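Local structure of phage integrase/site-specific recombinase (Haloarcula marismortui, 3NRW) at residues 28-31 and 32-36; 81-84 and 85-88. The protein probably binds DNA and takes part in site-specific DNA recombination and integration, the present chain being its N-terminal, core-binding domain. All coordinates share one frame; numbering follows the deposited sequence.

Contact 1: residues 28-31 and 32-36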
# COMPACT_ATOMS: atom_id res chain seq x y z
N SER A 28 -12.33 2.54 -10.02
CA SER A 28 -11.27 3.03 -9.16
C SER A 28 -10.90 1.96 -8.13
O SER A 28 -9.72 1.75 -7.85
CB SER A 28 -11.71 4.31 -8.45
OG SER A 28 -11.85 5.38 -9.37
N ILE A 29 -11.91 1.30 -7.59
CA ILE A 29 -11.69 0.24 -6.61
C ILE A 29 -10.86 -0.87 -7.25
O ILE A 29 -9.92 -1.38 -6.64
CB ILE A 29 -13.02 -0.37 -6.10
CG1 ILE A 29 -13.86 0.70 -5.39
CG2 ILE A 29 -12.73 -1.55 -5.18
CD1 ILE A 29 -13.18 1.37 -4.22
N LYS A 30 -11.21 -1.24 -8.47
CA LYS A 30 -10.45 -2.28 -9.16
C LYS A 30 -9.01 -1.83 -9.35
O LYS A 30 -8.08 -2.61 -9.14
CB LYS A 30 -11.08 -2.62 -10.51
CG LYS A 30 -12.33 -3.50 -10.40
CD LYS A 30 -12.92 -3.84 -11.75
CE LYS A 30 -14.11 -4.77 -11.61
NZ LYS A 30 -14.75 -5.06 -12.93
N SER A 31 -8.82 -0.57 -9.74
CA SER A 31 -7.47 -0.05 -9.94
C SER A 31 -6.67 -0.12 -8.64
O SER A 31 -5.51 -0.53 -8.63
CB SER A 31 -7.52 1.39 -10.46
OG SER A 31 -8.02 1.41 -11.80
N PHE A 32 -7.31 0.29 -7.54
CA PHE A 32 -6.66 0.25 -6.23
C PHE A 32 -6.31 -1.20 -5.93
O PHE A 32 -5.21 -1.50 -5.44
CB PHE A 32 -7.62 0.77 -5.14
CG PHE A 32 -8.02 2.21 -5.31
CD1 PHE A 32 -9.13 2.71 -4.64
CD2 PHE A 32 -7.28 3.07 -6.12
CE1 PHE A 32 -9.50 4.05 -4.77
CE2 PHE A 32 -7.65 4.41 -6.25
CZ PHE A 32 -8.76 4.90 -5.58
N ARG A 33 -7.24 -2.11 -6.21
CA ARG A 33 -7.01 -3.53 -5.97
C ARG A 33 -5.82 -4.03 -6.77
O ARG A 33 -4.92 -4.67 -6.21
CB ARG A 33 -8.25 -4.35 -6.34
CG ARG A 33 -8.05 -5.86 -6.18
CD ARG A 33 -9.30 -6.65 -6.54
NE ARG A 33 -10.31 -6.59 -5.50
CZ ARG A 33 -10.20 -7.19 -4.31
NH1 ARG A 33 -11.17 -7.08 -3.42
NH2 ARG A 33 -9.11 -7.89 -4.02
N TYR A 34 -5.79 -3.74 -8.06
CA TYR A 34 -4.68 -4.20 -8.90
C TYR A 34 -3.34 -3.65 -8.43
O TYR A 34 -2.35 -4.37 -8.37
CB TYR A 34 -4.92 -3.80 -10.36
CG TYR A 34 -6.24 -4.29 -10.91
CD1 TYR A 34 -6.92 -3.56 -11.88
CD2 TYR A 34 -6.82 -5.47 -10.44
CE1 TYR A 34 -8.16 -3.99 -12.36
CE2 TYR A 34 -8.05 -5.90 -10.91
CZ TYR A 34 -8.72 -5.15 -11.87
OH TYR A 34 -9.95 -5.56 -12.31
N ARG A 35 -3.31 -2.37 -8.08
CA ARG A 35 -2.07 -1.76 -7.62
C ARG A 35 -1.57 -2.36 -6.32
O ARG A 35 -0.38 -2.69 -6.20
CB ARG A 35 -2.26 -0.25 -7.44
CG ARG A 35 -2.55 0.48 -8.74
CD ARG A 35 -3.03 1.89 -8.48
NE ARG A 35 -3.34 2.59 -9.72
CZ ARG A 35 -4.04 3.72 -9.79
NH1 ARG A 35 -4.49 4.30 -8.68
NH2 ARG A 35 -4.27 4.28 -10.97
N LEU A 36 -2.46 -2.52 -5.35
CA LEU A 36 -2.07 -3.06 -4.05
C LEU A 36 -1.82 -4.55 -4.07
O LEU A 36 -1.18 -5.08 -3.16
CB LEU A 36 -3.13 -2.71 -3.01
CG LEU A 36 -3.27 -1.21 -2.75
CD1 LEU A 36 -4.29 -0.97 -1.65
CD2 LEU A 36 -1.91 -0.63 -2.35
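Lys30 and Tyr34, one turn apart on helix 26-45, run side by side and point the same way. The extended lysine chain passes along the phenol end of the ring, with CD 3.5 Å from Tyr34 OH and CB 3.7 Å from Tyr34 CZ. Over one face of the same ring sits Lys30 O, 3.0 Å above the plane and displaced toward the rim. That oxygen also accepts the bond from Tyr34 N at 2.8 Å, nearly straight at 165°. The carbonyl placement recurs at Phe32: with CG beside the backbone N (chi1 -63°), the ring lies under Ser28 O, 3.1 Å above its plane and again off-centre. Ile29 meets the ring through a loose apolar contact, CD1 to Phe32 CD1 at 4.3 Å. The Arg35 chain, extended to NE, returns along the preceding turn, where Ser31 CB lies 4.2 Å above the middle of the guanidinium. NH1 reaches the edge of the Phe32 ring in its plane and is hydrogen-bonded to Thr82 OG1. The chemistry divides the helix: Phe32 and Ile29 turn hydrocarbon surface to helix 9-20, Phe32 also to helix 73-92, while the lysine methylenes line the phenol end of Tyr34 on an exposed flank.

Contact 2: residues 81-84 and 85-88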
# COMPACT_ATOMS: atom_id res chain seq x y z
N GLN A 81 1.28 6.24 -5.34
CA GLN A 81 0.33 7.20 -4.79
C GLN A 81 -0.79 6.46 -4.06
O GLN A 81 -1.25 6.89 -2.99
CB GLN A 81 -0.27 8.06 -5.90
CG GLN A 81 -1.30 9.06 -5.41
CD GLN A 81 -0.73 10.03 -4.39
OE1 GLN A 81 0.17 10.82 -4.71
NE2 GLN A 81 -1.23 9.98 -3.16
N THR A 82 -1.24 5.35 -4.63
CA THR A 82 -2.28 4.57 -3.99
C THR A 82 -1.68 3.95 -2.73
O THR A 82 -2.34 3.87 -1.71
CB THR A 82 -2.84 3.47 -4.92
OG1 THR A 82 -3.74 4.07 -5.87
CG2 THR A 82 -3.60 2.42 -4.12
N LEU A 83 -0.42 3.52 -2.81
CA LEU A 83 0.25 2.95 -1.64
C LEU A 83 0.27 4.01 -0.55
O LEU A 83 -0.03 3.74 0.62
CB LEU A 83 1.69 2.53 -1.99
CG LEU A 83 2.55 2.03 -0.82
CD1 LEU A 83 1.87 0.86 -0.14
CD2 LEU A 83 3.94 1.62 -1.32
N LYS A 84 0.60 5.23 -0.94
CA LYS A 84 0.66 6.36 -0.01
C LYS A 84 -0.70 6.62 0.64
O LYS A 84 -0.79 6.76 1.86
CB LYS A 84 1.12 7.62 -0.74
CG LYS A 84 1.05 8.88 0.10
CD LYS A 84 2.16 8.93 1.13
CE LYS A 84 3.31 9.81 0.65
NZ LYS A 84 2.94 11.25 0.65
N ASN A 85 -1.75 6.69 -0.17
CA ASN A 85 -3.09 6.94 0.37
C ASN A 85 -3.53 5.81 1.28
O ASN A 85 -4.25 6.03 2.27
CB ASN A 85 -4.10 7.10 -0.77
CG ASN A 85 -3.76 8.26 -1.67
OD1 ASN A 85 -3.09 9.20 -1.25
ND2 ASN A 85 -4.22 8.21 -2.91
N TRP A 86 -3.12 4.60 0.95
CA TRP A 86 -3.46 3.44 1.76
C TRP A 86 -2.85 3.58 3.14
O TRP A 86 -3.54 3.42 4.15
CB TRP A 86 -2.96 2.18 1.06
CG TRP A 86 -3.23 0.90 1.76
CD1 TRP A 86 -4.31 0.58 2.54
CD2 TRP A 86 -2.45 -0.29 1.65
NE1 TRP A 86 -4.25 -0.75 2.91
CE2 TRP A 86 -3.12 -1.31 2.38
CE3 TRP A 86 -1.25 -0.60 1.00
CZ2 TRP A 86 -2.62 -2.61 2.46
CZ3 TRP A 86 -0.75 -1.90 1.09
CH2 TRP A 86 -1.44 -2.89 1.82
N LEU A 87 -1.56 3.90 3.20
CA LEU A 87 -0.89 4.05 4.48
C LEU A 87 -1.47 5.21 5.30
O LEU A 87 -1.48 5.15 6.53
CB LEU A 87 0.62 4.23 4.29
CG LEU A 87 1.32 3.03 3.65
CD1 LEU A 87 2.82 3.27 3.62
CD2 LEU A 87 1.02 1.75 4.45
N GLU A 88 -1.94 6.26 4.63
CA GLU A 88 -2.54 7.39 5.34
C GLU A 88 -3.79 6.90 6.06
O GLU A 88 -4.05 7.27 7.20
CB GLU A 88 -2.90 8.52 4.37
CG GLU A 88 -1.70 9.07 3.62
CD GLU A 88 -2.01 10.33 2.83
OE1 GLU A 88 -3.12 10.42 2.26
OE2 GLU A 88 -1.14 11.22 2.76
O HOH W 1 -5.63 5.48 -3.89
O HOH W 2 1.78 11.41 3.80
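The indole of Trp86 receives Leu83 at its edge: CD1 lies near the ring plane, 3.6 Å from Trp86 CE3. Other aromatic rings meet the indole from outside the two segments, Phe39 nearly perpendicular and Tyr16 at about 45°, while NE1 is satisfied by the carbonyl of Ala12. The other flat groups are the amides of Gln81 and Asn85, whose planes are turned 35° apart. Gln81 NE2 gives Asn85 OD1 a short but bent bond, 2.8 Å with an N-H...O angle of 128°, and therefore weak. The bend at chi2 carries the Gln81 amide forward to the following turn. Asn85 ND2 donates to a water at 3.2 Å, and the same water is hydrogen-bonded to Thr82 OG1, whose stronger partner is Arg35. The residues from Gln81 to Glu88 lie on helix 73-92 of the all-helical core-binding domain of a tyrosine recombinase, where the i to i+4 backbone ladder includes Leu87 N to Leu83 O at 3.0 Å. Toward the interior, Leu83 CD1 also approaches Leu87 CG at 4.4 Å; the two leucines reach Tyr62 and Leu59 of helix 56-67, respectively. On another flank Lys84 folds through three successive bends, leaving NZ 4.6 Å from Glu88 OE2, beyond a salt bridge. A water spans that separation, donating to the carboxylate and accepting a weak bond from the ammonium group.

From the N terminus, helix 9-20 leads into helix 26-45, where contact 1 spans successive turns; after helix 56-67 the chain enters helix 73-92, which carries contact 2. Each contact joins adjoining segments of one helix, so neither closes a long loop, and the two follow in series without nesting or crossing. Their centres are 12 Å apart, yet they meet directly, through the hydrogen bond between Arg35 and Thr82 and through Leu36 CD2, which packs 3.4 Å from Trp86 CE3. This interface joins helices 26-45 and 73-92, while Phe32 from contact 1 and Trp86 from contact 2 both extend the packing to helix 9-20.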